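Local structure of putative flavoprotein (Bacteroides eggerthii, 4ICI) at residues 32-37 and 151-156; 36-41 and 159-164; 119-124 and 166-171; 108-113 and 145-150. The protein binds flavin mononucleotide as a putative flavoprotein of the flavodoxin family and probably takes part in redox or electron-transfer chemistry. All coordinates share one frame; numbering follows the deposited sequence.

Interaction 1 of 4, residues 32-37 and 151-156; sequences EKLGAA and RLLNRT
Lys-33 sends an extended side chain from the helix toward Thr-156, and its ammonium group donates a hydrogen bond from NZ to the Thr-156 carbonyl O at 3.1 Å. The donor stands 29° off the carbonyl plane, and the C=O...N angle is 150°. Two waters share the same amine. Water 1 lies 2.7 Å from Lys-33 NZ and also accepts from the backbone N of Thr-156; water 2 lies 2.6 Å from Lys-33 NZ and donates to Thr-156 O. Both polar backbone atoms of Thr-156 are thus linked to one lysine. Below the amine the two side chains run antiparallel past one another, with Lys-33 CD 3.9 Å from Thr-156 CG2. This methyl faces the lysine because chi1 of -160° sets OG1 opposite the backbone N and tucks CG2 between N and the carbonyl carbon. In this flavodoxin-like fold, the contact joins helix 26-38 to the loop that leaves edge strand 146-152. Deeper down, Leu-34 CD2 comes within 4.4 Å of Leu-153 CD1, a loose methyl contact. Both leucines also rest on Phe-123 of strand 119-125, and the Leu-153 side chain lies about 10 Å from the bound FMN.

Interaction 2 of 4, residues 36-41 and 159-164; sequences AAVGGD and KAIRAW
Ala-37 points its methyl toward Ile-161, and this pair forms the close part of the contact. The small side chain lets the two backbones come near, with CA of Ala-37 only 7.3 Å from CA of Ile-161. Ala-37 CB meets both methyls of the isoleucine: the branch methyl Ile-161 CG2 is 4.0 Å from Ala-37 CB, and the end of the longer arm, CD1, is almost as near. The first torsion of Ile-161, -69°, puts CG1 beside its backbone N and CG2 opposite it, so that both arms are presented to the alanine. Val-38 adds a more distant touch, its CG1 lying 4.4 Å from Ile-161 CG2, while its side chain also leans on Ile-16 of the sheet.

The solvent side is looser and polar. The Arg-162 side chain does not start out toward the other helix but, extended from CG to NE, brings its guanidinium to the carbonyl of Ala-37 near the helix end. NH2 lies 2.7 Å from Ala-37 O; the N-H...O angle of 117° makes this a weak bond despite the short distance, and the group meets the carbonyl obliquely. The stronger partner of Arg-162 is Glu-158, one turn earlier, which forms a salt bridge to NH2 and probably steers the group. Just beyond, Gly-39 leaves the helix with phi of 65°, and the chain turns toward strand 41-44. Two helices, 26-38 and 158-168, lying side by side on one face of a parallel sheet are typical of the flavodoxin-like fold.

Interaction 3 of 4, residues 119-124 and 166-171; sequences TVVPFA and DVIAVK
Ile-168, which meets Val-121 across this contact, gives its carbonyl O to a hydrogen bond from Lys-148 NZ, tying the end of helix 158-168 to edge strand 146-152. No polar bond joins 119-124 to 166-171 directly; what passes between them is apolar. The methyl ends of Val-121 and Ile-168 meet head-on, Val-121 CG1 standing 3.8 Å from Ile-168 CD1 and Val-121 CG2 at 4.2 Å from the same methyl. That terminal methyl therefore sits before the fork of the valine. Ile-168 gets there with chi1 at 69°, which wedges CG1 between its backbone N and carbonyl carbon. The contact lays the last turn of the final helix on strand 119-125, next to the edge of the parallel sheet, as in the alpha/beta sandwich of flavodoxins. Ala-169, the first residue to leave helical backbone angles, forms a Schellman motif, with phi of 59° and a weak bond from Ala-169 N back to Asp-166 O at 3.2 Å. The reversal returns Val-170 to the sheet, where its CG2 lies 4.3 Å from Thr-119 CG2, a marginal touch at the start of the strand. One residue on, the chain terminates at Lys-171, whose carboxylate O accepts from Ser-14 OG.

Interaction 4 of 4, residues 108-113 and 145-150; sequences TFIEGH and LNWKEG
Ile-110 carries all of the apolar contact, offering one arm to each of two residues of 145-150. Its branch methyl CG2 lies 4.0 Å from Leu-145 CD1, the two side chains crossing at a slant. The longer arm ends at CD1, 4.0 Å from Trp-147 CH2. Chi1 of -70° orients the arms, CG2 opposite the backbone N and CG1 beside it.

The aromatic approach is edge-on: Ile-110 CD1 lies near the plane of the indole, beyond the rim of its six-membered ring, and does not stack on a face. The first bond of the Trp-147 side chain does not point at the helix, yet the far end of the ring comes nearer to it. At the other end of the ring, NE1 is hydrogen-bonded to Tyr-142 O.

No hydrogen bond crosses between the segments, but the helix end holds one of its own. His-113 folds back on the last turn, its ND1 donating to Phe-109 O at 2.9 Å with an N-H...O angle of 150°. The same carbonyl also accepts from Gly-112 N. Phe-109 in turn covers one face of the imidazole, its CE1 poised 3.5 Å from the ring plane above the middle, while NE2 accepts a hydrogen bond from the backbone N of Lys-82.

Around the contact, Leu-138 of helix 132-141 touches both Ile-110 and Trp-147; Ile-93 of strand 90-96 also touches Ile-110, and Val-120 and Pro-122 of strand 119-125 support the indole.

From the N terminus, helix 26-38 opens the two longest loops: interaction 1 closes one at the end of strand 146-152, and interaction 2, starting from the same stretch, closes the other on helix 158-168. Leu-34 joins them by packing on Ile-161. Interaction 4, between helix 104-112 and the beginning of strand 146-152, lies wholly within both loops. Interaction 3 leaves from strand 119-125 and reaches the C-terminal residues, so it crosses the other three. Trp-164 links interactions 2, 3 and 4, touching Val-121 and bonding to Glu-149 O. Interactions 1 to 3 gather two helices on one sheet face; interaction 4 fastens the opposite face.

Interaction 1 of 4, residues 32-37 and 151-156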
loop_
_atom_site.group_PDB
_atom_site.type_symbol
_atom_site.label_atom_id
_atom_site.label_comp_id
_atom_site.label_asym_id
_atom_site.label_seq_id
_atom_site.Cartn_x
_atom_site.Cartn_y
_atom_site.Cartn_z
ATOM N N GLU A 32 1.410 8.362 7.588
ATOM C CA GLU A 32 1.218 9.697 8.176
ATOM C C GLU A 32 2.426 10.594 7.944
ATOM O O GLU A 32 2.263 11.775 7.586
ATOM C CB GLU A 32 0.920 9.551 9.654
ATOM C CG GLU A 32 0.526 10.845 10.353
ATOM C CD GLU A 32 0.179 10.661 11.802
ATOM O OE1 GLU A 32 -0.068 9.504 12.197
ATOM O OE2 GLU A 32 0.104 11.667 12.552
ATOM N N LYS A 33 3.622 10.027 8.110
ATOM C CA LYS A 33 4.852 10.784 7.843
ATOM C C LYS A 33 4.940 11.164 6.358
ATOM O O LYS A 33 5.280 12.298 6.012
ATOM C CB LYS A 33 6.087 9.980 8.232
ATOM C CG LYS A 33 6.273 9.712 9.709
ATOM C CD LYS A 33 7.630 9.022 9.990
ATOM C CE LYS A 33 7.994 9.065 11.476
ATOM N NZ LYS A 33 9.446 8.723 11.742
ATOM N N LEU A 34 4.638 10.203 5.478
ATOM C CA LEU A 34 4.648 10.475 4.041
ATOM C C LEU A 34 3.658 11.575 3.662
ATOM O O LEU A 34 3.999 12.538 2.966
ATOM C CB LEU A 34 4.378 9.181 3.281
ATOM C CG LEU A 34 4.318 9.271 1.768
ATOM C CD1 LEU A 34 5.581 9.888 1.168
ATOM C CD2 LEU A 34 4.127 7.832 1.232
ATOM N N GLY A 35 2.415 11.447 4.128
ATOM C CA GLY A 35 1.401 12.429 3.806
ATOM C C GLY A 35 1.760 13.817 4.327
ATOM O O GLY A 35 1.583 14.797 3.615
ATOM N N ALA A 36 2.283 13.883 5.559
ATOM C CA ALA A 36 2.753 15.161 6.139
ATOM C C ALA A 36 3.846 15.779 5.277
ATOM O O ALA A 36 3.833 16.994 5.030
ATOM C CB ALA A 36 3.245 14.962 7.576
ATOM N N ALA A 37 4.739 14.941 4.766
ATOM C CA ALA A 37 5.905 15.445 4.031
ATOM C C ALA A 37 5.491 16.050 2.697
ATOM O O ALA A 37 6.075 17.049 2.243
ATOM C CB ALA A 37 6.917 14.303 3.821
ATOM N N ARG A 151 9.531 2.500 -1.724
ATOM C CA ARG A 151 10.497 2.332 -0.647
ATOM C C ARG A 151 9.878 1.665 0.554
ATOM O O ARG A 151 8.687 1.853 0.849
ATOM C CB ARG A 151 11.026 3.702 -0.208
ATOM C CG ARG A 151 11.773 4.510 -1.282
ATOM C CD ARG A 151 13.141 3.937 -1.629
ATOM N NE ARG A 151 13.881 4.774 -2.582
ATOM C CZ ARG A 151 13.781 4.673 -3.903
ATOM N NH1 ARG A 151 12.942 3.812 -4.471
ATOM N NH2 ARG A 151 14.490 5.485 -4.680
ATOM N N LEU A 152 10.739 0.940 1.261
ATOM C CA LEU A 152 10.477 0.480 2.595
ATOM C C LEU A 152 10.688 1.664 3.531
ATOM O O LEU A 152 11.749 2.307 3.516
ATOM C CB LEU A 152 11.396 -0.701 2.914
ATOM C CG LEU A 152 11.177 -1.539 4.149
ATOM C CD1 LEU A 152 9.887 -2.363 4.051
ATOM C CD2 LEU A 152 12.400 -2.441 4.360
ATOM N N LEU A 153 9.655 1.956 4.324
ATOM C CA LEU A 153 9.637 3.099 5.228
ATOM C C LEU A 153 9.613 2.670 6.715
ATOM O O LEU A 153 8.890 3.241 7.537
ATOM C CB LEU A 153 8.485 4.017 4.905
ATOM C CG LEU A 153 8.458 4.608 3.490
ATOM C CD1 LEU A 153 7.287 5.553 3.380
ATOM C CD2 LEU A 153 9.803 5.319 3.130
ATOM N N ASN A 154 10.387 1.649 7.053
ATOM C CA ASN A 154 10.515 1.250 8.462
ATOM C C ASN A 154 11.101 2.345 9.327
ATOM O O ASN A 154 10.670 2.549 10.466
ATOM C CB ASN A 154 11.366 -0.020 8.601
ATOM C CG ASN A 154 10.641 -1.261 8.115
ATOM O OD1 ASN A 154 9.416 -1.295 8.131
ATOM N ND2 ASN A 154 11.390 -2.282 7.690
ATOM N N ARG A 155 12.084 3.031 8.799
ATOM C CA ARG A 155 12.641 4.183 9.495
ATOM C C ARG A 155 12.748 5.259 8.448
ATOM O O ARG A 155 13.491 5.097 7.458
ATOM C CB ARG A 155 13.993 3.828 10.121
ATOM C CG ARG A 155 13.867 2.917 11.331
ATOM N N THR A 156 11.956 6.317 8.595
ATOM C CA THR A 156 11.994 7.372 7.626
ATOM C C THR A 156 11.856 8.737 8.274
ATOM O O THR A 156 11.556 8.864 9.475
ATOM C CB THR A 156 10.922 7.155 6.504
ATOM O OG1 THR A 156 11.295 7.930 5.357
ATOM C CG2 THR A 156 9.537 7.528 6.964
HETATM O O HOH W 1 9.915 6.252 10.750
HETATM O O HOH W 2 10.610 11.036 11.398
#

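Interaction 2 of 4, residues 36-41 and 159-164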
loop_
_atom_site.group_PDB
_atom_site.type_symbol
_atom_site.label_atom_id
_atom_site.label_comp_id
_atom_site.label_asym_id
_atom_site.label_seq_id
_atom_site.Cartn_x
_atom_site.Cartn_y
_atom_site.Cartn_z
ATOM N N ALA A 36 2.283 13.883 5.559
ATOM C CA ALA A 36 2.753 15.161 6.139
ATOM C C ALA A 36 3.846 15.779 5.277
ATOM O O ALA A 36 3.833 16.994 5.030
ATOM C CB ALA A 36 3.245 14.962 7.576
ATOM N N ALA A 37 4.739 14.941 4.766
ATOM C CA ALA A 37 5.905 15.445 4.031
ATOM C C ALA A 37 5.491 16.050 2.697
ATOM O O ALA A 37 6.075 17.049 2.243
ATOM C CB ALA A 37 6.917 14.303 3.821
ATOM N N VAL A 38 4.518 15.429 2.043
ATOM C CA VAL A 38 4.089 15.838 0.693
ATOM C C VAL A 38 2.811 16.669 0.663
ATOM O O VAL A 38 2.402 17.124 -0.402
ATOM C CB VAL A 38 3.962 14.624 -0.256
ATOM C CG1 VAL A 38 5.238 13.757 -0.190
ATOM C CG2 VAL A 38 2.732 13.793 0.069
ATOM N N GLY A 39 2.187 16.881 1.822
ATOM C CA GLY A 39 0.898 17.550 1.873
ATOM C C GLY A 39 -0.204 16.768 1.207
ATOM O O GLY A 39 -1.108 17.359 0.609
ATOM N N GLY A 40 -0.130 15.438 1.323
ATOM C CA GLY A 40 -1.105 14.576 0.700
ATOM C C GLY A 40 -2.276 14.234 1.606
ATOM O O GLY A 40 -2.147 14.218 2.833
ATOM N N ASP A 41 -3.403 13.926 0.987
ATOM C CA ASP A 41 -4.546 13.375 1.704
ATOM C C ASP A 41 -4.225 11.935 2.034
ATOM O O ASP A 41 -3.563 11.285 1.250
ATOM C CB ASP A 41 -5.784 13.401 0.796
ATOM C CG ASP A 41 -6.326 14.808 0.543
ATOM O OD1 ASP A 41 -6.016 15.730 1.324
ATOM O OD2 ASP A 41 -7.095 14.986 -0.436
ATOM N N LYS A 159 13.575 14.288 5.170
ATOM C CA LYS A 159 14.725 14.414 4.267
ATOM C C LYS A 159 14.870 13.180 3.391
ATOM O O LYS A 159 15.180 13.286 2.193
ATOM C CB LYS A 159 16.031 14.662 5.042
ATOM C CG LYS A 159 16.134 16.043 5.667
ATOM C CD LYS A 159 17.371 16.147 6.536
ATOM C CE LYS A 159 17.495 17.560 7.102
ATOM N NZ LYS A 159 18.472 17.656 8.243
ATOM N N ALA A 160 14.642 12.013 3.963
ATOM C CA ALA A 160 14.758 10.778 3.194
ATOM C C ALA A 160 13.601 10.655 2.199
ATOM O O ALA A 160 13.796 10.198 1.065
ATOM C CB ALA A 160 14.831 9.580 4.111
ATOM N N ILE A 161 12.401 11.046 2.614
ATOM C CA ILE A 161 11.245 11.033 1.717
ATOM C C ILE A 161 11.481 11.969 0.543
ATOM O O ILE A 161 11.270 11.594 -0.614
ATOM C CB ILE A 161 9.930 11.367 2.460
ATOM C CG1 ILE A 161 9.575 10.211 3.409
ATOM C CG2 ILE A 161 8.797 11.711 1.443
ATOM C CD1 ILE A 161 8.529 10.525 4.496
ATOM N N ARG A 162 11.962 13.178 0.819
ATOM C CA ARG A 162 12.186 14.130 -0.248
ATOM C C ARG A 162 13.229 13.622 -1.240
ATOM O O ARG A 162 13.068 13.806 -2.439
ATOM C CB ARG A 162 12.545 15.509 0.324
ATOM C CG ARG A 162 11.352 16.092 1.083
ATOM C CD ARG A 162 11.496 17.587 1.370
ATOM N NE ARG A 162 10.384 18.055 2.197
ATOM C CZ ARG A 162 9.121 18.197 1.783
ATOM N NH1 ARG A 162 8.763 17.919 0.522
ATOM N NH2 ARG A 162 8.199 18.631 2.639
ATOM N N ALA A 163 14.276 12.964 -0.752
ATOM C CA ALA A 163 15.319 12.447 -1.643
ATOM C C ALA A 163 14.744 11.357 -2.566
ATOM O O ALA A 163 14.993 11.342 -3.768
ATOM C CB ALA A 163 16.527 11.904 -0.813
ATOM N N TRP A 164 13.990 10.421 -1.989
ATOM C CA TRP A 164 13.291 9.397 -2.770
ATOM C C TRP A 164 12.434 10.026 -3.876
ATOM O O TRP A 164 12.492 9.622 -5.054
ATOM C CB TRP A 164 12.413 8.590 -1.814
ATOM C CG TRP A 164 11.302 7.750 -2.419
ATOM C CD1 TRP A 164 11.286 7.067 -3.613
ATOM C CD2 TRP A 164 10.075 7.451 -1.780
ATOM N NE1 TRP A 164 10.122 6.350 -3.733
ATOM C CE2 TRP A 164 9.357 6.571 -2.622
ATOM C CE3 TRP A 164 9.525 7.808 -0.558
ATOM C CZ2 TRP A 164 8.108 6.061 -2.275
ATOM C CZ3 TRP A 164 8.271 7.336 -0.228
ATOM C CH2 TRP A 164 7.585 6.459 -1.067
#

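Interaction 3 of 4, residues 119-124 and 166-171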
loop_
_atom_site.group_PDB
_atom_site.type_symbol
_atom_site.label_atom_id
_atom_site.label_comp_id
_atom_site.label_asym_id
_atom_site.label_seq_id
_atom_site.Cartn_x
_atom_site.Cartn_y
_atom_site.Cartn_z
ATOM N N THR A 119 0.098 8.433 -11.510
ATOM C CA THR A 119 1.367 7.882 -11.066
ATOM C C THR A 119 1.056 7.065 -9.817
ATOM O O THR A 119 0.450 7.594 -8.883
ATOM C CB THR A 119 2.373 8.988 -10.763
ATOM O OG1 THR A 119 2.564 9.768 -11.948
ATOM C CG2 THR A 119 3.690 8.407 -10.322
ATOM N N VAL A 120 1.494 5.798 -9.771
ATOM C CA VAL A 120 1.183 4.884 -8.655
ATOM C C VAL A 120 2.506 4.425 -8.042
ATOM O O VAL A 120 3.387 3.965 -8.768
ATOM C CB VAL A 120 0.329 3.704 -9.131
ATOM C CG1 VAL A 120 -0.071 2.830 -7.955
ATOM C CG2 VAL A 120 -0.920 4.222 -9.947
ATOM N N VAL A 121 2.648 4.549 -6.724
ATOM C CA VAL A 121 3.935 4.342 -6.051
ATOM C C VAL A 121 3.702 3.519 -4.775
ATOM O O VAL A 121 2.981 3.963 -3.899
ATOM C CB VAL A 121 4.617 5.669 -5.681
ATOM C CG1 VAL A 121 6.074 5.380 -5.240
ATOM C CG2 VAL A 121 4.536 6.719 -6.811
ATOM N N PRO A 122 4.277 2.310 -4.697
ATOM C CA PRO A 122 4.083 1.538 -3.463
ATOM C C PRO A 122 5.010 2.013 -2.348
ATOM O O PRO A 122 6.065 2.570 -2.602
ATOM C CB PRO A 122 4.443 0.107 -3.891
ATOM C CG PRO A 122 5.509 0.304 -4.953
ATOM C CD PRO A 122 5.160 1.610 -5.643
ATOM N N PHE A 123 4.624 1.734 -1.123
ATOM C CA PHE A 123 5.510 1.838 0.021
ATOM C C PHE A 123 5.123 0.796 1.033
ATOM O O PHE A 123 4.017 0.249 0.980
ATOM C CB PHE A 123 5.523 3.267 0.609
ATOM C CG PHE A 123 4.241 3.703 1.288
ATOM C CD1 PHE A 123 3.200 4.231 0.554
ATOM C CD2 PHE A 123 4.121 3.653 2.664
ATOM C CE1 PHE A 123 2.029 4.676 1.168
ATOM C CE2 PHE A 123 2.983 4.121 3.286
ATOM C CZ PHE A 123 1.942 4.634 2.530
ATOM N N ALA A 124 6.011 0.510 1.982
ATOM C CA ALA A 124 5.752 -0.602 2.889
ATOM C C ALA A 124 6.471 -0.461 4.196
ATOM O O ALA A 124 7.417 0.326 4.318
ATOM C CB ALA A 124 6.137 -1.949 2.208
ATOM N N ASP A 166 12.554 12.946 -5.270
ATOM C CA ASP A 166 13.368 13.551 -6.325
ATOM C C ASP A 166 13.918 12.513 -7.287
ATOM O O ASP A 166 13.915 12.714 -8.517
ATOM C CB ASP A 166 14.545 14.336 -5.736
ATOM C CG ASP A 166 14.131 15.671 -5.115
ATOM O OD1 ASP A 166 12.984 16.151 -5.339
ATOM O OD2 ASP A 166 14.992 16.277 -4.405
ATOM N N VAL A 167 14.374 11.382 -6.759
ATOM C CA VAL A 167 14.888 10.299 -7.628
ATOM C C VAL A 167 13.815 9.827 -8.603
ATOM O O VAL A 167 14.094 9.601 -9.795
ATOM C CB VAL A 167 15.426 9.104 -6.783
ATOM C CG1 VAL A 167 15.669 7.832 -7.618
ATOM C CG2 VAL A 167 16.697 9.513 -6.053
ATOM N N ILE A 168 12.600 9.614 -8.092
ATOM C CA ILE A 168 11.519 9.078 -8.931
ATOM C C ILE A 168 10.714 10.164 -9.652
ATOM O O ILE A 168 9.797 9.857 -10.402
ATOM C CB ILE A 168 10.608 8.051 -8.175
ATOM C CG1 ILE A 168 9.756 8.728 -7.095
ATOM C CG2 ILE A 168 11.462 6.902 -7.641
ATOM C CD1 ILE A 168 8.543 7.864 -6.664
ATOM N N ALA A 169 11.093 11.419 -9.446
ATOM C CA ALA A 169 10.465 12.576 -10.113
ATOM C C ALA A 169 8.961 12.708 -9.834
ATOM O O ALA A 169 8.142 12.908 -10.758
ATOM C CB ALA A 169 10.738 12.536 -11.598
ATOM N N VAL A 170 8.620 12.644 -8.544
ATOM C CA VAL A 170 7.271 12.940 -8.057
ATOM C C VAL A 170 7.251 14.234 -7.281
ATOM O O VAL A 170 8.070 14.424 -6.375
ATOM C CB VAL A 170 6.754 11.808 -7.153
ATOM C CG1 VAL A 170 5.452 12.253 -6.462
ATOM C CG2 VAL A 170 6.601 10.547 -7.977
ATOM N N LYS A 171 6.312 15.117 -7.628
ATOM C CA LYS A 171 6.208 16.428 -6.978
ATOM C C LYS A 171 4.755 16.886 -6.832
ATOM O O LYS A 171 3.955 16.600 -7.711
ATOM C CB LYS A 171 7.008 17.470 -7.775
ATOM O OXT LYS A 171 4.359 17.540 -5.852
#

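Interaction 4 of 4, residues 108-113 and 145-150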
loop_
_atom_site.group_PDB
_atom_site.type_symbol
_atom_site.label_atom_id
_atom_site.label_comp_id
_atom_site.label_asym_id
_atom_site.label_seq_id
_atom_site.Cartn_x
_atom_site.Cartn_y
_atom_site.Cartn_z
ATOM N N THR A 108 -7.725 -5.694 -3.798
ATOM C CA THR A 108 -9.108 -5.196 -3.762
ATOM C C THR A 108 -9.148 -3.683 -4.019
ATOM O O THR A 108 -9.968 -3.201 -4.818
ATOM C CB THR A 108 -9.791 -5.484 -2.424
ATOM O OG1 THR A 108 -9.551 -6.854 -2.089
ATOM C CG2 THR A 108 -11.282 -5.150 -2.476
ATOM N N PHE A 109 -8.229 -2.950 -3.398
ATOM C CA PHE A 109 -8.152 -1.521 -3.594
ATOM C C PHE A 109 -7.887 -1.139 -5.057
ATOM O O PHE A 109 -8.624 -0.318 -5.659
ATOM C CB PHE A 109 -7.062 -0.898 -2.707
ATOM C CG PHE A 109 -6.802 0.541 -3.041
ATOM C CD1 PHE A 109 -7.727 1.519 -2.720
ATOM C CD2 PHE A 109 -5.611 0.923 -3.691
ATOM C CE1 PHE A 109 -7.502 2.845 -3.060
ATOM C CE2 PHE A 109 -5.417 2.243 -4.031
ATOM C CZ PHE A 109 -6.353 3.184 -3.717
ATOM N N ILE A 110 -6.847 -1.738 -5.635
ATOM C CA ILE A 110 -6.434 -1.393 -7.003
ATOM C C ILE A 110 -7.565 -1.717 -7.986
ATOM O O ILE A 110 -7.837 -0.937 -8.895
ATOM C CB ILE A 110 -5.136 -2.105 -7.382
ATOM C CG1 ILE A 110 -3.961 -1.517 -6.596
ATOM C CG2 ILE A 110 -4.856 -2.026 -8.915
ATOM C CD1 ILE A 110 -2.724 -2.382 -6.627
ATOM N N GLU A 111 -8.213 -2.867 -7.798
ATOM C CA GLU A 111 -9.234 -3.301 -8.738
ATOM C C GLU A 111 -10.559 -2.538 -8.609
ATOM O O GLU A 111 -11.400 -2.529 -9.536
ATOM C CB GLU A 111 -9.429 -4.813 -8.626
ATOM C CG GLU A 111 -8.223 -5.565 -9.097
ATOM C CD GLU A 111 -8.278 -7.055 -8.892
ATOM O OE1 GLU A 111 -9.364 -7.582 -8.506
ATOM O OE2 GLU A 111 -7.225 -7.694 -9.134
ATOM N N GLY A 112 -10.747 -1.864 -7.491
ATOM C CA GLY A 112 -11.971 -1.136 -7.229
ATOM C C GLY A 112 -11.907 0.365 -7.456
ATOM O O GLY A 112 -12.917 1.055 -7.306
ATOM N N HIS A 113 -10.713 0.885 -7.757
ATOM C CA HIS A 113 -10.505 2.309 -7.990
ATOM C C HIS A 113 -9.836 2.483 -9.359
ATOM O O HIS A 113 -8.882 1.783 -9.645
ATOM C CB HIS A 113 -9.629 2.898 -6.885
ATOM C CG HIS A 113 -10.280 2.922 -5.529
ATOM N ND1 HIS A 113 -10.388 1.809 -4.725
ATOM C CD2 HIS A 113 -10.842 3.938 -4.829
ATOM C CE1 HIS A 113 -10.992 2.136 -3.597
ATOM N NE2 HIS A 113 -11.281 3.425 -3.634
ATOM N N LEU A 145 -0.842 0.146 -15.325
ATOM C CA LEU A 145 -0.625 1.318 -14.484
ATOM C C LEU A 145 0.761 1.896 -14.613
ATOM O O LEU A 145 1.716 1.192 -14.961
ATOM C CB LEU A 145 -0.913 0.988 -13.001
ATOM C CG LEU A 145 -2.306 0.424 -12.733
ATOM C CD1 LEU A 145 -2.498 0.168 -11.220
ATOM C CD2 LEU A 145 -3.394 1.367 -13.277
ATOM N N ASN A 146 0.864 3.186 -14.286
ATOM C CA ASN A 146 2.155 3.889 -14.330
ATOM C C ASN A 146 2.871 3.781 -12.979
ATOM O O ASN A 146 2.790 4.671 -12.142
ATOM C CB ASN A 146 2.000 5.343 -14.752
ATOM C CG ASN A 146 3.331 6.061 -14.826
ATOM O OD1 ASN A 146 4.346 5.436 -15.099
ATOM N ND2 ASN A 146 3.332 7.373 -14.552
ATOM N N TRP A 147 3.535 2.655 -12.776
ATOM C CA TRP A 147 4.233 2.365 -11.521
ATOM C C TRP A 147 5.576 3.040 -11.469
ATOM O O TRP A 147 6.327 3.015 -12.439
ATOM C CB TRP A 147 4.463 0.875 -11.384
ATOM C CG TRP A 147 3.212 0.070 -11.188
ATOM C CD1 TRP A 147 2.542 -0.650 -12.124
ATOM C CD2 TRP A 147 2.546 -0.164 -9.952
ATOM N NE1 TRP A 147 1.476 -1.273 -11.567
ATOM C CE2 TRP A 147 1.443 -0.994 -10.225
ATOM C CE3 TRP A 147 2.736 0.287 -8.641
ATOM C CZ2 TRP A 147 0.568 -1.427 -9.224
ATOM C CZ3 TRP A 147 1.871 -0.139 -7.658
ATOM C CH2 TRP A 147 0.806 -0.983 -7.947
ATOM N N LYS A 148 5.886 3.615 -10.322
ATOM C CA LYS A 148 7.230 4.083 -10.018
ATOM C C LYS A 148 7.773 3.313 -8.852
ATOM O O LYS A 148 7.024 2.628 -8.159
ATOM C CB LYS A 148 7.247 5.590 -9.776
ATOM C CG LYS A 148 6.891 6.456 -11.008
ATOM C CD LYS A 148 7.109 7.960 -10.787
ATOM C CE LYS A 148 7.049 8.769 -12.096
ATOM N NZ LYS A 148 7.325 10.245 -11.910
ATOM N N GLU A 149 9.082 3.419 -8.636
ATOM C CA GLU A 149 9.764 2.670 -7.611
ATOM C C GLU A 149 9.433 3.226 -6.224
ATOM O O GLU A 149 9.523 4.440 -5.982
ATOM C CB GLU A 149 11.272 2.715 -7.866
ATOM C CG GLU A 149 11.694 1.929 -9.104
ATOM C CD GLU A 149 11.527 0.450 -8.912
ATOM O OE1 GLU A 149 12.127 -0.078 -7.961
ATOM O OE2 GLU A 149 10.790 -0.170 -9.721
ATOM N N GLY A 150 9.085 2.319 -5.341
ATOM C CA GLY A 150 8.747 2.653 -3.977
ATOM C C GLY A 150 9.859 2.353 -3.003
ATOM O O GLY A 150 10.988 1.998 -3.379
#